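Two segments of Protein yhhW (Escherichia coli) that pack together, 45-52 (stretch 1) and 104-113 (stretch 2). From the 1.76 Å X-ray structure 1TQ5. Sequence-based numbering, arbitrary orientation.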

# COMPACT_ATOMS: atom_id res chain seq x y z
N ASP A 45 3.62 -0.07 -7.73
CA ASP A 45 2.41 0.04 -8.54
C ASP A 45 2.68 -0.92 -9.70
O ASP A 45 3.35 -0.54 -10.66
CB ASP A 45 2.30 1.48 -9.04
CG ASP A 45 0.99 1.76 -9.75
OD1 ASP A 45 0.49 0.85 -10.46
OD2 ASP A 45 0.49 2.90 -9.62
N ASP A 46 2.16 -2.14 -9.61
CA ASP A 46 2.40 -3.15 -10.65
C ASP A 46 1.25 -3.48 -11.58
O ASP A 46 0.09 -3.59 -11.18
CB ASP A 46 2.86 -4.48 -10.02
CG ASP A 46 4.04 -4.32 -9.09
OD1 ASP A 46 4.88 -3.43 -9.33
OD2 ASP A 46 4.14 -5.11 -8.12
N VAL A 47 1.59 -3.67 -12.85
CA VAL A 47 0.63 -4.05 -13.87
C VAL A 47 1.20 -5.31 -14.50
O VAL A 47 2.29 -5.30 -15.07
CB VAL A 47 0.48 -2.95 -14.93
CG1 VAL A 47 -0.29 -3.48 -16.12
CG2 VAL A 47 -0.24 -1.76 -14.32
N ILE A 48 0.44 -6.40 -14.37
CA ILE A 48 0.86 -7.70 -14.86
C ILE A 48 0.01 -8.24 -16.01
O ILE A 48 -1.21 -8.22 -15.96
CB ILE A 48 0.84 -8.73 -13.71
CG1 ILE A 48 1.80 -8.26 -12.60
CG2 ILE A 48 1.23 -10.12 -14.22
CD1 ILE A 48 1.80 -9.16 -11.38
N GLU A 49 0.70 -8.75 -17.03
CA GLU A 49 0.09 -9.33 -18.23
C GLU A 49 -0.72 -10.59 -17.91
O GLU A 49 -0.39 -11.33 -16.99
CB GLU A 49 1.22 -9.66 -19.21
CG GLU A 49 0.81 -10.19 -20.56
CD GLU A 49 1.99 -10.79 -21.29
OE1 GLU A 49 3.13 -10.45 -20.91
OE2 GLU A 49 1.80 -11.60 -22.22
N ALA A 50 -1.76 -10.84 -18.69
CA ALA A 50 -2.59 -12.02 -18.47
C ALA A 50 -1.74 -13.29 -18.42
O ALA A 50 -0.85 -13.48 -19.25
CB ALA A 50 -3.63 -12.14 -19.58
N GLY A 51 -2.03 -14.14 -17.43
CA GLY A 51 -1.31 -15.40 -17.30
C GLY A 51 0.10 -15.34 -16.74
O GLY A 51 0.73 -16.37 -16.54
N GLN A 52 0.60 -14.13 -16.48
CA GLN A 52 1.95 -13.97 -15.94
C GLN A 52 1.93 -13.69 -14.44
O GLN A 52 0.87 -13.48 -13.85
CB GLN A 52 2.68 -12.84 -16.66
CG GLN A 52 3.37 -13.28 -17.94
CD GLN A 52 4.66 -14.05 -17.68
OE1 GLN A 52 5.27 -14.59 -18.60
NE2 GLN A 52 5.08 -14.08 -16.41
N TYR A 104 0.24 -14.59 -9.39
CA TYR A 104 0.11 -14.49 -10.83
C TYR A 104 -1.29 -14.04 -11.24
O TYR A 104 -2.21 -14.01 -10.43
CB TYR A 104 0.46 -15.83 -11.49
CG TYR A 104 -0.59 -16.91 -11.30
CD1 TYR A 104 -1.68 -16.99 -12.16
CD2 TYR A 104 -0.50 -17.82 -10.25
CE1 TYR A 104 -2.66 -17.96 -11.98
CE2 TYR A 104 -1.47 -18.79 -10.06
CZ TYR A 104 -2.55 -18.86 -10.93
OH TYR A 104 -3.54 -19.80 -10.74
N ASN A 105 -1.41 -13.66 -12.50
CA ASN A 105 -2.67 -13.22 -13.06
C ASN A 105 -3.32 -14.45 -13.67
O ASN A 105 -2.85 -14.97 -14.68
CB ASN A 105 -2.41 -12.18 -14.15
CG ASN A 105 -3.68 -11.65 -14.77
OD1 ASN A 105 -4.78 -12.12 -14.47
ND2 ASN A 105 -3.54 -10.68 -15.65
N PRO A 106 -4.40 -14.96 -13.05
CA PRO A 106 -5.09 -16.15 -13.55
C PRO A 106 -5.88 -15.93 -14.84
O PRO A 106 -6.19 -16.87 -15.57
CB PRO A 106 -6.00 -16.53 -12.38
CG PRO A 106 -6.35 -15.19 -11.79
CD PRO A 106 -5.00 -14.50 -11.78
N SER A 107 -6.21 -14.67 -15.13
CA SER A 107 -6.95 -14.37 -16.34
C SER A 107 -6.10 -14.72 -17.56
O SER A 107 -4.90 -14.45 -17.60
CB SER A 107 -7.31 -12.88 -16.38
OG SER A 107 -7.88 -12.53 -17.62
N SER A 108 -6.73 -15.32 -18.56
CA SER A 108 -6.01 -15.69 -19.77
C SER A 108 -6.17 -14.60 -20.81
O SER A 108 -5.64 -14.71 -21.92
CB SER A 108 -6.55 -17.01 -20.34
OG SER A 108 -7.88 -16.87 -20.80
N THR A 109 -6.88 -13.53 -20.46
CA THR A 109 -7.11 -12.45 -21.40
C THR A 109 -7.21 -11.04 -20.80
O THR A 109 -7.33 -10.07 -21.54
CB THR A 109 -8.40 -12.72 -22.20
OG1 THR A 109 -8.59 -11.69 -23.18
CG2 THR A 109 -9.61 -12.76 -21.26
N GLU A 110 -7.15 -10.93 -19.48
CA GLU A 110 -7.27 -9.62 -18.83
C GLU A 110 -6.06 -9.31 -17.95
O GLU A 110 -5.54 -10.19 -17.26
CB GLU A 110 -8.55 -9.59 -18.00
CG GLU A 110 -8.99 -8.21 -17.56
CD GLU A 110 -10.26 -8.25 -16.73
OE1 GLU A 110 -11.26 -8.83 -17.20
OE2 GLU A 110 -10.26 -7.70 -15.60
N ARG A 111 -5.61 -8.05 -17.96
CA ARG A 111 -4.45 -7.65 -17.17
C ARG A 111 -4.76 -7.50 -15.68
O ARG A 111 -5.92 -7.45 -15.26
CB ARG A 111 -3.88 -6.33 -17.68
CG ARG A 111 -4.74 -5.12 -17.40
CD ARG A 111 -4.02 -3.82 -17.76
NE ARG A 111 -4.84 -2.66 -17.41
CZ ARG A 111 -4.41 -1.41 -17.40
NH1 ARG A 111 -5.25 -0.43 -17.08
NH2 ARG A 111 -3.16 -1.12 -17.72
N LEU A 112 -3.70 -7.44 -14.89
CA LEU A 112 -3.82 -7.28 -13.45
C LEU A 112 -3.10 -6.01 -13.01
O LEU A 112 -1.97 -5.75 -13.41
CB LEU A 112 -3.21 -8.50 -12.73
CG LEU A 112 -2.91 -8.40 -11.23
CD1 LEU A 112 -4.19 -8.22 -10.43
CD2 LEU A 112 -2.19 -9.67 -10.79
N HIS A 113 -3.78 -5.20 -12.20
CA HIS A 113 -3.19 -3.97 -11.70
C HIS A 113 -3.29 -3.98 -10.19
O HIS A 113 -4.39 -4.05 -9.62
CB HIS A 113 -3.94 -2.76 -12.27
CG HIS A 113 -3.33 -1.45 -11.91
ND1 HIS A 113 -3.91 -0.24 -12.24
CD2 HIS A 113 -2.18 -1.15 -11.26
CE1 HIS A 113 -3.15 0.74 -11.80
NE2 HIS A 113 -2.09 0.22 -11.21

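Two segments distant in sequence often join through a short run of β pairing, with side chains finishing what the backbone begins, and His113, Ala50 and Ile48 of yhhW illustrate the principle. The antiparallel pairing centres on Ile48 and Leu112, whose backbones exchange two hydrogen bonds: Ile48 N to Leu112 O at 2.7 Å and Leu112 N to Ile48 O at 2.8 Å. Their side chains share one face of the sheet, where Ile48 CD1 lies 4.1 Å from Leu112 CD2, and both residues are buried, as suits branched hydrocarbons.

On the face carrying Val47 and His113, the imidazole does two jobs. Its edge donates a hydrogen bond from His113 NE2 to Asp45 OD1 (2.8 Å), while Val47 CG2 sits over one ring face, 4.0 Å from the centroid of the His113 ring, in a CH-π contact.

Beyond the strands, a type II turn from Glu49 to Gln52 meets the loop of stretch 2. The small methyl of Ala50 fits closely against backbone there, with Ala50 CB 3.3 Å from Ser107 O and 3.6 Å from Glu110 O. Gly51 takes the positive phi that glycine tolerates readily. Asn105 braces the loop, its ND2 donating to Glu110 O at 2.6 Å, while Asn105 N bonds to Gln52 O at 2.7 Å.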